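Local coordinates for Co-type Nitrile Hydratase beta subunit (Pseudomonas putida, PDB 3QYH), which forms, with its alpha subunit, a cobalt-dependent enzyme that probably hydrates nitriles to the corresponding amides, at residues N78-E82 / K83-T87. Sequence-based numbering, arbitrary orientation.
Sequences NLLVE and KGVLT
Leu80 meets both Val85 and Leu86 with its two methyl branches: CD2 packs against Val85 CB, and CD1 lies 3.8 Å from Leu86 CD1. With CG of Leu80 anti to the carbonyl carbon (chi1 -76°) and chi2 near 180°, CD1 faces Leu86 and CD2 faces Val85. Leu80 O accepts two backbone bonds: Val85 N, at 2.9 Å from it, approaches almost head-on to the C=O group, whereas Leu86 N, at 3.1 Å from Leu80 O, sits above the carbonyl plane with a straighter N-H...O angle of 164°. Together with the Val85 N to Leu80 O bond, Gly84 N to Val81 O (3.0 Å) and the positive phi of Gly84 (81°) make a Schellman motif that ends the helix. Past the turn, Leu86 O comes back to within 3.4 Å of Val81 CA in a CA-H...O contact, and one water donates to both Val81 O and Leu86 O, linking the outgoing loop to the last helical turn. Lys83 lies alongside Leu79, CG 4.0 Å from Leu79 CD1, before its bent chain carries NZ to a salt bridge with Glu50; Glu82 pairs similarly with Arg57. The motif thus closes helix 68-82 and leads to Thr87, the N-cap of helix 88-93. Val91 of that helix touches Val81 and Leu86, Leu79 packs on helix 48-56, and another protein chain packs against Leu80, Val85 and Leu86.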
ATOM      1  N   ASN B  78       7.730 -19.720  -4.567  1.00 15.84           N
ATOM      2  CA  ASN B  78       6.843 -20.658  -3.907  1.00 15.60           C
ATOM      3  C   ASN B  78       5.446 -20.688  -4.493  1.00 18.48           C
ATOM      4  O   ASN B  78       4.940 -21.765  -4.819  1.00 18.44           O
ATOM      5  CB  ASN B  78       6.807 -20.390  -2.407  1.00 16.95           C
ATOM      6  CG  ASN B  78       8.093 -20.814  -1.723  1.00 22.36           C
ATOM      7  OD1 ASN B  78       8.292 -21.990  -1.436  1.00 24.21           O
ATOM      8  ND2 ASN B  78       8.988 -19.864  -1.489  1.00 19.57           N
ATOM      9  N   LEU B  79       4.828 -19.523  -4.655  1.00 12.60           N
ATOM     10  CA  LEU B  79       3.480 -19.466  -5.225  1.00 13.46           C
ATOM     11  C   LEU B  79       3.476 -19.995  -6.681  1.00 20.67           C
ATOM     12  O   LEU B  79       2.515 -20.643  -7.127  1.00 16.56           O
ATOM     13  CB  LEU B  79       2.911 -18.045  -5.138  1.00 13.53           C
ATOM     14  CG  LEU B  79       1.482 -17.827  -5.602  1.00 16.99           C
ATOM     15  CD1 LEU B  79       0.558 -18.746  -4.813  1.00 16.79           C
ATOM     16  CD2 LEU B  79       1.079 -16.356  -5.377  1.00 14.20           C
ATOM     17  N   LEU B  80       4.556 -19.758  -7.416  1.00 14.45           N
ATOM     18  CA  LEU B  80       4.584 -20.244  -8.798  1.00 19.59           C
ATOM     19  C   LEU B  80       4.626 -21.771  -8.813  1.00 19.86           C
ATOM     20  O   LEU B  80       4.170 -22.408  -9.757  1.00 17.86           O
ATOM     21  CB  LEU B  80       5.766 -19.675  -9.584  1.00 15.32           C
ATOM     22  CG  LEU B  80       5.613 -18.202 -10.032  1.00 18.31           C
ATOM     23  CD1 LEU B  80       6.847 -17.736 -10.774  1.00 17.68           C
ATOM     24  CD2 LEU B  80       4.386 -18.044 -10.916  1.00 18.93           C
ATOM     25  N   VAL B  81       5.205 -22.358  -7.773  1.00 19.81           N
ATOM     26  CA  VAL B  81       5.220 -23.803  -7.676  1.00 18.52           C
ATOM     27  C   VAL B  81       3.840 -24.307  -7.271  1.00 22.48           C
ATOM     28  O   VAL B  81       3.322 -25.252  -7.868  1.00 18.45           O
ATOM     29  CB  VAL B  81       6.317 -24.301  -6.736  1.00 20.51           C
ATOM     30  CG1 VAL B  81       6.184 -25.800  -6.523  1.00 24.62           C
ATOM     31  CG2 VAL B  81       7.680 -23.975  -7.328  1.00 19.86           C
ATOM     32  N   GLU B  82       3.221 -23.647  -6.300  1.00 22.13           N
ATOM     33  CA  GLU B  82       1.872 -24.020  -5.866  1.00 21.73           C
ATOM     34  C   GLU B  82       0.865 -23.931  -7.004  1.00 23.34           C
ATOM     35  O   GLU B  82      -0.080 -24.727  -7.068  1.00 22.21           O
ATOM     36  CB  GLU B  82       1.399 -23.142  -4.700  1.00 21.18           C
ATOM     37  CG  GLU B  82       2.187 -23.354  -3.414  1.00 20.04           C
ATOM     38  CD  GLU B  82       1.934 -22.254  -2.372  1.00 31.01           C
ATOM     39  OE1 GLU B  82       1.187 -21.294  -2.666  1.00 30.41           O
ATOM     40  OE2 GLU B  82       2.497 -22.355  -1.263  1.00 32.53           O
ATOM     41  N   LYS B  83       1.056 -22.969  -7.897  1.00 20.75           N
ATOM     42  CA  LYS B  83       0.102 -22.755  -8.987  1.00 21.24           C
ATOM     43  C   LYS B  83       0.405 -23.690 -10.162  1.00 22.64           C
ATOM     44  O   LYS B  83      -0.311 -23.705 -11.139  1.00 25.58           O
ATOM     45  CB  LYS B  83       0.125 -21.309  -9.481  1.00 23.42           C
ATOM     46  CG  LYS B  83      -0.262 -20.252  -8.452  1.00 22.62           C
ATOM     47  CD  LYS B  83      -1.719 -20.361  -8.016  1.00 26.14           C
ATOM     48  CE  LYS B  83      -2.651 -19.740  -9.016  1.00 24.73           C
ATOM     49  NZ  LYS B  83      -4.065 -19.946  -8.605  1.00 24.03           N
ATOM     50  N   GLY B  84       1.491 -24.441 -10.080  1.00 19.77           N
ATOM     51  CA  GLY B  84       1.835 -25.361 -11.149  1.00 23.74           C
ATOM     52  C   GLY B  84       2.531 -24.715 -12.335  1.00 27.65           C
ATOM     53  O   GLY B  84       2.695 -25.333 -13.381  1.00 25.34           O
ATOM     54  N   VAL B  85       2.957 -23.470 -12.173  1.00 21.55           N
ATOM     55  CA  VAL B  85       3.639 -22.762 -13.249  1.00 24.72           C
ATOM     56  C   VAL B  85       5.104 -23.196 -13.358  1.00 23.01           C
ATOM     57  O   VAL B  85       5.649 -23.302 -14.448  1.00 24.48           O
ATOM     58  CB  VAL B  85       3.540 -21.241 -13.045  1.00 20.97           C
ATOM     59  CG1 VAL B  85       4.340 -20.506 -14.129  1.00 23.74           C
ATOM     60  CG2 VAL B  85       2.078 -20.821 -13.054  1.00 22.61           C
ATOM     61  N   LEU B  86       5.751 -23.443 -12.225  1.00 18.37           N
ATOM     62  CA  LEU B  86       7.125 -23.942 -12.192  1.00 23.02           C
ATOM     63  C   LEU B  86       7.137 -25.194 -11.316  1.00 22.78           C
ATOM     64  O   LEU B  86       6.234 -25.375 -10.521  1.00 21.30           O
ATOM     65  CB  LEU B  86       8.072 -22.912 -11.547  1.00 24.80           C
ATOM     66  CG  LEU B  86       8.210 -21.515 -12.154  1.00 26.39           C
ATOM     67  CD1 LEU B  86       9.210 -20.660 -11.328  1.00 18.58           C
ATOM     68  CD2 LEU B  86       8.671 -21.645 -13.588  1.00 19.85           C
ATOM     69  N   THR B  87       8.164 -26.036 -11.434  1.00 25.93           N
ATOM     70  CA  THR B  87       8.306 -27.171 -10.515  1.00 25.75           C
ATOM     71  C   THR B  87       9.328 -26.822  -9.471  1.00 23.51           C
ATOM     72  O   THR B  87      10.131 -25.918  -9.669  1.00 18.53           O
ATOM     73  CB  THR B  87       8.798 -28.472 -11.212  1.00 23.65           C
ATOM     74  OG1 THR B  87      10.176 -28.341 -11.585  1.00 25.86           O
ATOM     75  CG2 THR B  87       7.972 -28.793 -12.434  1.00 21.63           C
TER
HETATM   76  O   HOH W   1       4.717 -27.191  -9.509  1.00 31.46           O